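Local coordinates for protection of telomeres protein poz1 (Schizosaccharomyces pombe, PDB 5WE0), which binds telomeric DNA and negatively regulates telomerase and telomere length as a Pot1-associated protein, at residues W91-I96 with H164-K169; M152-L157 with Q202-M207. One frame throughout, in Å; residues are numbered along the deposited sequence.

Interaction 1: W91-I96 with H164-K169; sequences WEYSLI and HINFTK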
# COMPACT_ATOMS: atom_id res chain seq x y z
N TRP A 91 4.83 0.16 -11.40
CA TRP A 91 4.74 1.60 -11.16
C TRP A 91 3.83 2.16 -12.24
O TRP A 91 4.26 2.54 -13.33
CB TRP A 91 6.12 2.25 -11.16
CG TRP A 91 6.96 1.72 -10.05
CD1 TRP A 91 7.93 0.77 -10.15
CD2 TRP A 91 6.89 2.09 -8.66
NE1 TRP A 91 8.48 0.53 -8.91
CE2 TRP A 91 7.85 1.32 -7.98
CE3 TRP A 91 6.11 2.99 -7.93
CZ2 TRP A 91 8.05 1.43 -6.60
CZ3 TRP A 91 6.31 3.11 -6.58
CH2 TRP A 91 7.28 2.32 -5.92
N GLU A 92 2.55 2.18 -11.96
CA GLU A 92 1.58 2.81 -12.83
C GLU A 92 0.82 3.79 -11.94
O GLU A 92 0.46 3.45 -10.81
CB GLU A 92 0.65 1.76 -13.49
CG GLU A 92 -0.29 2.34 -14.55
CD GLU A 92 -1.63 2.85 -14.01
OE1 GLU A 92 -2.31 2.09 -13.27
OE2 GLU A 92 -1.99 4.04 -14.31
N TYR A 93 0.63 5.01 -12.44
CA TYR A 93 0.12 6.11 -11.62
C TYR A 93 -1.18 5.74 -10.90
O TYR A 93 -1.32 5.95 -9.69
CB TYR A 93 -0.11 7.34 -12.51
CG TYR A 93 -1.17 8.23 -11.99
CD1 TYR A 93 -0.98 8.93 -10.78
CD2 TYR A 93 -2.40 8.35 -12.65
CE1 TYR A 93 -1.97 9.75 -10.25
CE2 TYR A 93 -3.41 9.17 -12.13
CZ TYR A 93 -3.18 9.86 -10.92
OH TYR A 93 -4.15 10.67 -10.37
N SER A 94 -2.14 5.18 -11.65
CA SER A 94 -3.45 4.91 -11.08
C SER A 94 -3.37 3.85 -9.98
O SER A 94 -3.93 4.03 -8.89
CB SER A 94 -4.41 4.48 -12.19
OG SER A 94 -5.69 4.20 -11.68
N LEU A 95 -2.63 2.76 -10.24
CA LEU A 95 -2.48 1.70 -9.25
C LEU A 95 -1.78 2.21 -7.99
O LEU A 95 -2.24 1.95 -6.87
CB LEU A 95 -1.69 0.53 -9.85
CG LEU A 95 -1.21 -0.59 -8.92
CD1 LEU A 95 -2.38 -1.41 -8.38
CD2 LEU A 95 -0.18 -1.49 -9.60
N ILE A 96 -0.66 2.93 -8.16
CA ILE A 96 0.11 3.38 -7.00
C ILE A 96 -0.68 4.42 -6.21
O ILE A 96 -0.62 4.47 -4.98
CB ILE A 96 1.47 3.94 -7.45
CG1 ILE A 96 2.33 2.83 -8.10
CG2 ILE A 96 2.19 4.57 -6.26
CD1 ILE A 96 2.55 1.58 -7.20
N HIS A 164 2.81 14.87 -18.19
CA HIS A 164 2.82 15.98 -17.24
C HIS A 164 1.50 16.12 -16.50
O HIS A 164 1.48 16.60 -15.36
CB HIS A 164 3.16 17.30 -17.93
CG HIS A 164 4.62 17.57 -18.00
ND1 HIS A 164 5.34 17.48 -19.17
CD2 HIS A 164 5.51 17.91 -17.03
CE1 HIS A 164 6.61 17.76 -18.93
NE2 HIS A 164 6.74 18.03 -17.64
N ILE A 165 0.39 15.76 -17.15
CA ILE A 165 -0.91 15.92 -16.53
C ILE A 165 -1.06 14.99 -15.32
O ILE A 165 -1.40 15.42 -14.21
CB ILE A 165 -2.02 15.68 -17.57
CG1 ILE A 165 -2.07 16.88 -18.54
CG2 ILE A 165 -3.36 15.41 -16.88
CD1 ILE A 165 -2.85 16.63 -19.80
N ASN A 166 -0.80 13.70 -15.53
CA ASN A 166 -0.87 12.74 -14.43
C ASN A 166 0.25 12.95 -13.42
O ASN A 166 0.04 12.77 -12.21
CB ASN A 166 -0.83 11.33 -14.99
CG ASN A 166 -2.10 10.99 -15.72
OD1 ASN A 166 -3.19 11.33 -15.28
ND2 ASN A 166 -1.96 10.36 -16.88
N PHE A 167 1.43 13.35 -13.89
CA PHE A 167 2.52 13.69 -12.98
C PHE A 167 2.08 14.77 -12.00
O PHE A 167 2.31 14.67 -10.79
CB PHE A 167 3.73 14.16 -13.79
CG PHE A 167 4.98 14.31 -12.97
CD1 PHE A 167 5.18 13.52 -11.86
CD2 PHE A 167 5.91 15.27 -13.28
CE1 PHE A 167 6.33 13.67 -11.09
CE2 PHE A 167 7.05 15.43 -12.52
CZ PHE A 167 7.26 14.63 -11.44
N THR A 168 1.45 15.83 -12.52
CA THR A 168 1.00 16.93 -11.68
C THR A 168 -0.11 16.49 -10.73
O THR A 168 -0.05 16.77 -9.52
CB THR A 168 0.54 18.09 -12.56
OG1 THR A 168 1.69 18.69 -13.16
CG2 THR A 168 -0.25 19.12 -11.74
N LYS A 169 -1.14 15.84 -11.26
CA LYS A 169 -2.20 15.26 -10.43
C LYS A 169 -1.62 14.44 -9.28
O LYS A 169 -2.02 14.59 -8.12
CB LYS A 169 -3.11 14.39 -11.31
CG LYS A 169 -4.34 13.83 -10.61
CD LYS A 169 -5.00 14.89 -9.72
CE LYS A 169 -6.18 14.31 -8.95
NZ LYS A 169 -6.73 15.26 -7.94
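Two helix N-termini meet at the surface of this all-helical protein, where Y93, in the first turn of helix 93-115, reaches N166 and K169 in the first two turns of helix 164-174. The tyrosine ring carries the contact. N166 CB lies over one face of it, and the amide plane is nearly parallel to the ring plane, 18° apart, although the two side chains cross at about a right angle; Y93 CE2 is 3.8 Å from N166 OD1. On the phenol end, Y93 OH comes within 3.2 Å of K169 CG, so the hydroxyl meets the aliphatic root of the lysine rather than its charge. With CG of K169 anti to the backbone N (chi1 -174°) and the chain bent at chi2, the ammonium is carried off to a salt bridge with D173, while N166 ND2 bonds D163. No hydrogen bond joins the two segments.

Each helix is also secured within itself. E92 is the N-cap of helix 93-115, its carboxylate spanning two backbone amides: S94 N to E92 OE2 at 2.9 Å and L95 N to E92 OE1 at 3.1 Å, each oxygen approached from well above the carboxylate plane. E92 OE1 has a second, charged partner in a basic side chain of another protein's chain. On the other helix H164 O accepts from T168 N and, from the opposite face of its plane, from T168 OG1. F156 of helix 130-157 also packs against Y93.

Interaction 2: M152-L157 with Q202-M207; sequences MAFHFL and QHKKKM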
# COMPACT_ATOMS: atom_id res chain seq x y z
N MET A 152 7.40 6.56 -7.49
CA MET A 152 6.41 6.89 -8.52
C MET A 152 6.85 8.13 -9.30
O MET A 152 6.78 8.16 -10.53
CB MET A 152 5.03 7.12 -7.89
CG MET A 152 3.89 7.27 -8.90
SD MET A 152 3.64 5.75 -9.85
CE MET A 152 4.00 6.27 -11.53
N ALA A 153 7.33 9.16 -8.60
CA ALA A 153 7.86 10.34 -9.28
C ALA A 153 9.03 9.98 -10.18
O ALA A 153 9.09 10.43 -11.33
CB ALA A 153 8.28 11.39 -8.25
N PHE A 154 9.97 9.16 -9.69
CA PHE A 154 11.08 8.70 -10.52
C PHE A 154 10.60 8.05 -11.81
O PHE A 154 11.14 8.30 -12.89
CB PHE A 154 11.94 7.70 -9.75
CG PHE A 154 12.75 8.31 -8.66
CD1 PHE A 154 12.93 9.68 -8.58
CD2 PHE A 154 13.34 7.50 -7.69
CE1 PHE A 154 13.69 10.24 -7.56
CE2 PHE A 154 14.11 8.04 -6.67
CZ PHE A 154 14.29 9.42 -6.61
N HIS A 155 9.59 7.18 -11.71
CA HIS A 155 9.09 6.50 -12.91
C HIS A 155 8.54 7.50 -13.91
O HIS A 155 8.83 7.41 -15.11
CB HIS A 155 8.02 5.48 -12.52
CG HIS A 155 7.47 4.70 -13.67
ND1 HIS A 155 6.35 5.10 -14.37
CD2 HIS A 155 7.86 3.52 -14.22
CE1 HIS A 155 6.08 4.21 -15.31
NE2 HIS A 155 6.99 3.25 -15.25
N PHE A 156 7.74 8.48 -13.45
CA PHE A 156 7.24 9.56 -14.32
C PHE A 156 8.40 10.26 -15.03
O PHE A 156 8.36 10.46 -16.25
CB PHE A 156 6.47 10.60 -13.51
CG PHE A 156 5.00 10.31 -13.32
CD1 PHE A 156 4.15 10.22 -14.40
CD2 PHE A 156 4.47 10.17 -12.03
CE1 PHE A 156 2.79 9.99 -14.21
CE2 PHE A 156 3.11 9.93 -11.84
CZ PHE A 156 2.27 9.85 -12.92
N LEU A 157 9.44 10.63 -14.28
CA LEU A 157 10.56 11.39 -14.81
C LEU A 157 11.42 10.58 -15.79
O LEU A 157 12.25 11.17 -16.49
CB LEU A 157 11.47 11.88 -13.68
CG LEU A 157 10.87 12.90 -12.72
CD1 LEU A 157 11.74 13.03 -11.48
CD2 LEU A 157 10.69 14.23 -13.43
N GLN A 202 21.09 8.99 -9.68
CA GLN A 202 21.79 9.40 -8.47
C GLN A 202 20.89 9.29 -7.24
O GLN A 202 21.32 8.83 -6.18
CB GLN A 202 22.28 10.83 -8.64
CG GLN A 202 23.55 10.97 -9.46
CD GLN A 202 24.11 12.38 -9.40
OE1 GLN A 202 24.32 12.92 -8.31
NE2 GLN A 202 24.36 12.99 -10.56
N HIS A 203 19.65 9.75 -7.35
CA HIS A 203 18.75 9.69 -6.20
C HIS A 203 18.31 8.26 -5.90
O HIS A 203 18.15 7.91 -4.73
CB HIS A 203 17.58 10.63 -6.43
CG HIS A 203 17.92 12.04 -6.11
ND1 HIS A 203 17.68 12.60 -4.87
CD2 HIS A 203 18.59 12.98 -6.82
CE1 HIS A 203 18.13 13.85 -4.86
NE2 HIS A 203 18.69 14.10 -6.03
N LYS A 204 18.16 7.42 -6.93
CA LYS A 204 17.87 6.01 -6.67
C LYS A 204 19.02 5.34 -5.92
O LYS A 204 18.79 4.49 -5.05
CB LYS A 204 17.58 5.27 -7.98
CG LYS A 204 16.19 5.52 -8.51
CD LYS A 204 15.78 4.61 -9.66
CE LYS A 204 14.35 4.95 -10.10
NZ LYS A 204 13.74 3.95 -11.04
N LYS A 205 20.26 5.73 -6.25
CA LYS A 205 21.41 5.18 -5.52
C LYS A 205 21.46 5.73 -4.09
O LYS A 205 21.81 4.99 -3.16
CB LYS A 205 22.70 5.49 -6.28
CG LYS A 205 22.95 4.54 -7.47
CD LYS A 205 23.40 3.14 -7.00
CE LYS A 205 23.59 2.16 -8.16
NZ LYS A 205 24.24 2.77 -9.37
N LYS A 206 21.10 7.00 -3.90
CA LYS A 206 21.05 7.61 -2.57
C LYS A 206 19.98 6.99 -1.67
O LYS A 206 19.99 7.23 -0.46
CB LYS A 206 20.77 9.11 -2.70
CG LYS A 206 21.95 10.03 -2.39
CD LYS A 206 21.65 11.48 -2.81
CE LYS A 206 22.38 11.83 -4.11
NZ LYS A 206 21.74 12.96 -4.87
N MET A 207 19.07 6.20 -2.23
CA MET A 207 17.87 5.82 -1.51
C MET A 207 17.25 4.58 -2.16
O MET A 207 16.16 4.65 -2.74
CB MET A 207 16.88 6.99 -1.49
CG MET A 207 15.93 6.90 -0.32
SD MET A 207 16.64 7.42 1.26
CE MET A 207 17.35 5.89 1.87
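F154 of helix 130-157 meets H203 and K204 near the C-terminal end of helix 193-206 through apolar contacts, with no hydrogen bond between the two segments. The lysine supplies its methylene chain: K204 CG lies 3.6 Å from F154 CD2, and K204 CE approaches F154 CB at 3.7 Å. Extended beyond CG, this chain slides past the phenylalanine in the opposite direction, so that its carbons follow the side chain from the ring back to CB. H203 touches the far end of the ring, with H203 CB 3.5 Å from F154 CZ. Its CG lies anti to the carbonyl carbon (chi1 -81°), which leads the imidazole away from helix 130-157; there it meets the ring of Y199. W151 meets the F154 ring edge-to-face. With only the methyl group of an alanine at F154, the K204 methylenes and H203 CB would probably lose the surface they rest on, leaving a gap between the helices.

The polar ties lie outside the ring contact. K204 NZ forms a salt bridge with E158, which directly follows the 152-157 segment, so K204 packs its carbons on F154 and pairs its ammonium close by. L157 O accepts from R196 NE, a second polar tie to helix 193-206. This is plain helix-helix packing, an aromatic ring laid against lysine methylenes and a histidine CB, joining helices 130-157 and 193-206 of an all-helical fold.

From the N terminus, the chain enters helix 93-115 at 91-96, continues through helix 130-157, where 152-157 lies, and reaches 164-169 in helix 164-174. There interaction 1 closes a loop with 67 residues between its segments. The chain then passes helix 179-188 to 202-207 in helix 193-206, where interaction 2 closes a loop with 44 residues between its segments. Because 152-157 lies within the first loop while 202-207 lies beyond it, the two loops cross. Their centres lie about 15 Å apart, and helix 130-157 links them: F156 meets F167, and M152 touches I96. Together the contacts tie four helices into one region of the fold.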